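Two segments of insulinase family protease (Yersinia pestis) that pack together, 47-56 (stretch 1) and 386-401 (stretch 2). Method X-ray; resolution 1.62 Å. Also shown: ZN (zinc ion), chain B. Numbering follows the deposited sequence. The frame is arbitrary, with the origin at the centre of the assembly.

Stretch 1 47-56: SDRIELRLIV
Stretch 2 386-401: TDTDILMSQRLRSQQS

Residues 50-56 form a β-strand (phi/psi near -110/127), and a helix begins at T388 and runs on through the rest of stretch 2 (near -65/-40). Their N-to-C directions run 25° apart (signed crossing angle -25°), with axes 8.4 Å apart at closest approach. CA-CA distances fix the register: D48-T388 6.6 Å and E51-D389 6.3 Å. Strand alternation points the CA-to-CB bonds of E51, R53 and I55 toward the helix, which answers with T388, M392, L396 and Q400, spaced four apart along one side. Together the stretches bury 546 Å².

Two hydrogen bonds cross the interface, both at the helix N-terminus. T388 N donates to D48 OD2 (3.0 Å, 168°), and T388 OG1 donates to R49 O (2.7 Å). D48 takes chi1 t and T388 chi1 p; a short acidic side chain thus meets a free helix amide, while the threonine hydroxyl reaches strand-side backbone. Within the helix stretch, D387 (chi1 t) is the N-cap, its OD1 accepting from D389 N at 3.0 Å.

Zinc reinforces this end. It is bound by D387 OD1 and OD2 (both 2.5 Å), D389 OD2 (2.4 Å; chi1 p), two waters and atoms elsewhere in the structure. Water 1 donates to D48 OD1 (2.7 Å); water 2 donates to E51 OE2 (2.6 Å) and T388 OG1 (2.9 Å), so both metal-bound waters link the ion to stretch 1.

Farther along, E51 (m, m) and R53 (m, m, t) form a salt bridge, R53 NH2 to E51 OE1 2.9 Å, pairing two buried charges. Water 3 joins R53 NH2 (2.9 Å) to D389 O (2.8 Å).

Van der Waals packing completes the contact. Selenomethionine M392 (t, p, p) lays CG over one guanidinium face, 3.6 Å from R53 CG, and brings CE to 3.2 Å from E51 O. I55 CD1 (m, t) meets L396 CD2 (m, t) at 3.9 Å; both are buried, branched aliphatic side chains with nothing polar to satisfy, and their CA-to-CB bonds point toward the opposing stretch.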

# COMPACT_ATOMS: atom_id res chain seq x y z
N SER A 47 18.60 6.64 -17.46
CA SER A 47 17.80 6.36 -18.64
C SER A 47 16.38 5.83 -18.34
O SER A 47 15.61 5.55 -19.27
CB SER A 47 18.55 5.37 -19.55
OG SER A 47 18.64 4.08 -18.97
N ASP A 48 16.03 5.72 -17.05
CA ASP A 48 14.77 5.13 -16.67
C ASP A 48 13.62 6.16 -16.86
O ASP A 48 13.82 7.37 -16.98
CB ASP A 48 14.89 4.71 -15.21
CG ASP A 48 14.02 3.56 -14.85
OD1 ASP A 48 13.10 3.16 -15.63
OD2 ASP A 48 14.26 3.07 -13.72
N ARG A 49 12.40 5.66 -16.88
CA ARG A 49 11.22 6.50 -17.08
C ARG A 49 11.00 7.44 -15.89
O ARG A 49 11.41 7.15 -14.73
CB ARG A 49 9.99 5.61 -17.31
CG ARG A 49 10.05 4.81 -18.65
CD ARG A 49 8.76 4.14 -18.92
NE ARG A 49 7.67 5.00 -19.42
CZ ARG A 49 7.49 5.35 -20.70
NH1 ARG A 49 8.34 4.93 -21.63
NH2 ARG A 49 6.46 6.08 -21.06
N ILE A 50 10.40 8.58 -16.19
CA ILE A 50 10.15 9.62 -15.17
C ILE A 50 8.78 9.34 -14.67
O ILE A 50 7.81 9.37 -15.46
CB ILE A 50 10.23 11.00 -15.76
CG1 ILE A 50 11.55 11.25 -16.48
CG2 ILE A 50 9.94 12.12 -14.72
CD1 ILE A 50 12.74 10.86 -15.71
N GLU A 51 8.64 9.15 -13.35
CA GLU A 51 7.35 8.83 -12.74
C GLU A 51 6.76 10.03 -12.01
O GLU A 51 7.44 10.64 -11.21
CB GLU A 51 7.49 7.65 -11.76
CG GLU A 51 8.02 6.37 -12.40
CD GLU A 51 7.03 5.76 -13.38
OE1 GLU A 51 5.81 5.86 -13.13
OE2 GLU A 51 7.47 5.14 -14.40
N LEU A 52 5.50 10.34 -12.31
CA LEU A 52 4.78 11.42 -11.66
C LEU A 52 3.53 10.86 -10.99
O LEU A 52 2.77 10.05 -11.57
CB LEU A 52 4.39 12.50 -12.68
CG LEU A 52 5.53 13.24 -13.39
CD1 LEU A 52 5.88 12.52 -14.64
CD2 LEU A 52 5.01 14.62 -13.78
N ARG A 53 3.24 11.33 -9.78
CA ARG A 53 2.04 10.91 -9.09
C ARG A 53 1.42 12.17 -8.47
O ARG A 53 2.13 12.95 -7.82
CB ARG A 53 2.35 9.88 -7.98
CG ARG A 53 3.02 8.66 -8.50
CD ARG A 53 2.09 7.71 -9.23
NE ARG A 53 2.88 6.51 -9.51
CZ ARG A 53 3.71 6.38 -10.54
NH1 ARG A 53 3.78 7.27 -11.49
NH2 ARG A 53 4.52 5.33 -10.64
N LEU A 54 0.12 12.36 -8.67
CA LEU A 54 -0.58 13.43 -7.99
C LEU A 54 -1.57 12.76 -7.11
O LEU A 54 -2.50 12.09 -7.61
CB LEU A 54 -1.27 14.41 -8.97
CG LEU A 54 -2.09 15.53 -8.31
CD1 LEU A 54 -1.14 16.58 -7.64
CD2 LEU A 54 -2.95 16.22 -9.38
N ILE A 55 -1.39 12.92 -5.81
CA ILE A 55 -2.42 12.47 -4.84
C ILE A 55 -3.28 13.64 -4.44
O ILE A 55 -2.79 14.72 -4.06
CB ILE A 55 -1.81 11.81 -3.55
CG1 ILE A 55 -1.07 10.55 -3.87
CG2 ILE A 55 -2.99 11.46 -2.53
CD1 ILE A 55 -0.29 9.97 -2.63
N VAL A 56 -4.58 13.42 -4.56
CA VAL A 56 -5.59 14.40 -4.10
C VAL A 56 -6.32 13.68 -2.96
O VAL A 56 -6.82 12.57 -3.15
CB VAL A 56 -6.60 14.77 -5.22
CG1 VAL A 56 -7.62 15.82 -4.72
CG2 VAL A 56 -5.86 15.31 -6.52
N THR A 386 17.12 -0.60 -8.71
CA THR A 386 15.67 -0.36 -8.47
C THR A 386 15.08 0.66 -9.47
O THR A 386 15.45 1.83 -9.53
CB THR A 386 15.39 0.06 -7.03
OG1 THR A 386 15.92 -0.96 -6.15
CG2 THR A 386 13.89 0.18 -6.75
N ASP A 387 14.12 0.15 -10.24
CA ASP A 387 13.34 0.92 -11.23
C ASP A 387 12.65 2.12 -10.51
O ASP A 387 12.20 2.05 -9.39
CB ASP A 387 12.28 -0.05 -11.77
CG ASP A 387 11.46 0.45 -12.95
OD1 ASP A 387 11.14 1.63 -13.02
OD2 ASP A 387 11.08 -0.40 -13.79
N THR A 388 12.63 3.25 -11.21
CA THR A 388 11.94 4.46 -10.72
C THR A 388 10.50 4.20 -10.26
O THR A 388 10.06 4.78 -9.29
CB THR A 388 11.98 5.59 -11.75
OG1 THR A 388 11.50 5.08 -13.00
CG2 THR A 388 13.42 6.14 -11.93
N ASP A 389 9.78 3.31 -10.92
CA ASP A 389 8.42 3.03 -10.42
C ASP A 389 8.35 2.34 -9.05
O ASP A 389 7.39 2.52 -8.28
CB ASP A 389 7.56 2.32 -11.44
CG ASP A 389 7.83 0.83 -11.53
OD1 ASP A 389 7.34 0.09 -10.69
OD2 ASP A 389 8.55 0.44 -12.44
N ILE A 390 9.37 1.54 -8.73
CA ILE A 390 9.48 0.90 -7.44
C ILE A 390 9.86 1.91 -6.35
O ILE A 390 9.27 1.90 -5.23
CB ILE A 390 10.41 -0.34 -7.45
CG1 ILE A 390 9.82 -1.40 -8.40
CG2 ILE A 390 10.59 -0.90 -6.00
CD1 ILE A 390 10.79 -2.54 -8.73
N LEU A 391 10.83 2.79 -6.67
CA LEU A 391 11.15 3.89 -5.77
C LEU A 391 9.87 4.68 -5.46
O LEU A 391 9.65 5.11 -4.31
CB LEU A 391 12.22 4.81 -6.39
CG LEU A 391 13.58 4.20 -6.66
CD1 LEU A 391 14.52 5.20 -7.41
CD2 LEU A 391 14.24 3.69 -5.37
N MSE A 392 9.07 4.93 -6.50
CA MSE A 392 7.84 5.71 -6.33
C MSE A 392 6.85 4.98 -5.45
O MSE A 392 6.29 5.59 -4.52
CB MSE A 392 7.21 6.09 -7.66
CG MSE A 392 5.90 6.80 -7.50
SE MSE A 392 6.16 8.59 -6.67
CE MSE A 392 6.72 9.51 -8.28
N SER A 393 6.57 3.69 -5.74
CA SER A 393 5.57 2.98 -4.96
C SER A 393 5.98 2.84 -3.52
O SER A 393 5.15 2.87 -2.62
CB SER A 393 5.16 1.66 -5.60
OG SER A 393 6.28 0.86 -5.79
N GLN A 394 7.28 2.67 -3.27
CA GLN A 394 7.79 2.60 -1.91
C GLN A 394 7.54 3.90 -1.17
O GLN A 394 7.09 3.87 -0.01
CB GLN A 394 9.28 2.26 -1.90
CG GLN A 394 9.58 0.82 -2.25
CD GLN A 394 11.02 0.40 -2.10
OE1 GLN A 394 11.90 1.18 -1.67
NE2 GLN A 394 11.30 -0.85 -2.53
N ARG A 395 7.79 5.04 -1.83
CA ARG A 395 7.55 6.33 -1.20
C ARG A 395 6.06 6.52 -0.89
O ARG A 395 5.74 6.95 0.22
CB ARG A 395 8.03 7.48 -2.08
CG ARG A 395 7.88 8.84 -1.40
CD ARG A 395 8.74 9.02 -0.21
NE ARG A 395 8.76 10.42 0.21
CZ ARG A 395 9.55 10.90 1.18
NH1 ARG A 395 10.42 10.09 1.82
NH2 ARG A 395 9.50 12.19 1.50
N LEU A 396 5.17 6.22 -1.84
CA LEU A 396 3.72 6.38 -1.59
C LEU A 396 3.30 5.46 -0.44
O LEU A 396 2.49 5.83 0.41
CB LEU A 396 2.91 6.08 -2.83
CG LEU A 396 3.04 7.05 -4.00
CD1 LEU A 396 1.92 6.90 -4.99
CD2 LEU A 396 3.20 8.52 -3.56
N ARG A 397 3.85 4.26 -0.40
CA ARG A 397 3.50 3.34 0.70
C ARG A 397 3.94 3.89 2.03
O ARG A 397 3.18 3.93 3.00
CB ARG A 397 4.06 1.97 0.48
CG ARG A 397 3.56 0.97 1.55
CD ARG A 397 3.94 -0.50 1.20
NE ARG A 397 4.03 -0.71 -0.25
CZ ARG A 397 5.15 -0.95 -0.95
NH1 ARG A 397 5.06 -1.10 -2.28
NH2 ARG A 397 6.35 -1.07 -0.38
N SER A 398 5.15 4.45 2.05
CA SER A 398 5.64 5.10 3.24
C SER A 398 4.75 6.24 3.69
O SER A 398 4.45 6.40 4.89
CB SER A 398 7.06 5.61 2.98
OG SER A 398 7.60 6.23 4.13
N GLN A 399 4.32 7.05 2.74
CA GLN A 399 3.60 8.25 3.02
C GLN A 399 2.16 7.88 3.45
O GLN A 399 1.62 8.43 4.44
CB GLN A 399 3.55 9.12 1.77
CG GLN A 399 4.91 9.74 1.36
CD GLN A 399 5.13 11.09 1.96
OE1 GLN A 399 6.01 11.27 2.82
NE2 GLN A 399 4.34 12.05 1.53
N GLN A 400 1.54 6.96 2.72
CA GLN A 400 0.10 6.68 2.89
C GLN A 400 -0.16 5.84 4.11
O GLN A 400 -1.19 6.02 4.77
CB GLN A 400 -0.51 6.01 1.65
CG GLN A 400 -0.59 6.98 0.45
CD GLN A 400 -1.36 6.40 -0.72
OE1 GLN A 400 -0.88 5.50 -1.37
NE2 GLN A 400 -2.56 6.99 -1.01
N SER A 401 0.76 4.93 4.42
CA SER A 401 0.57 3.97 5.49
C SER A 401 1.32 4.35 6.74
O SER A 401 1.20 3.69 7.78
CB SER A 401 1.06 2.61 5.07
OG SER A 401 0.29 2.14 3.99
ZN ZN B . 9.30 1.19 -14.62
O HOH W 1 10.99 1.69 -16.29
O HOH W 2 9.41 3.49 -14.16
O HOH W 3 4.71 2.94 -8.98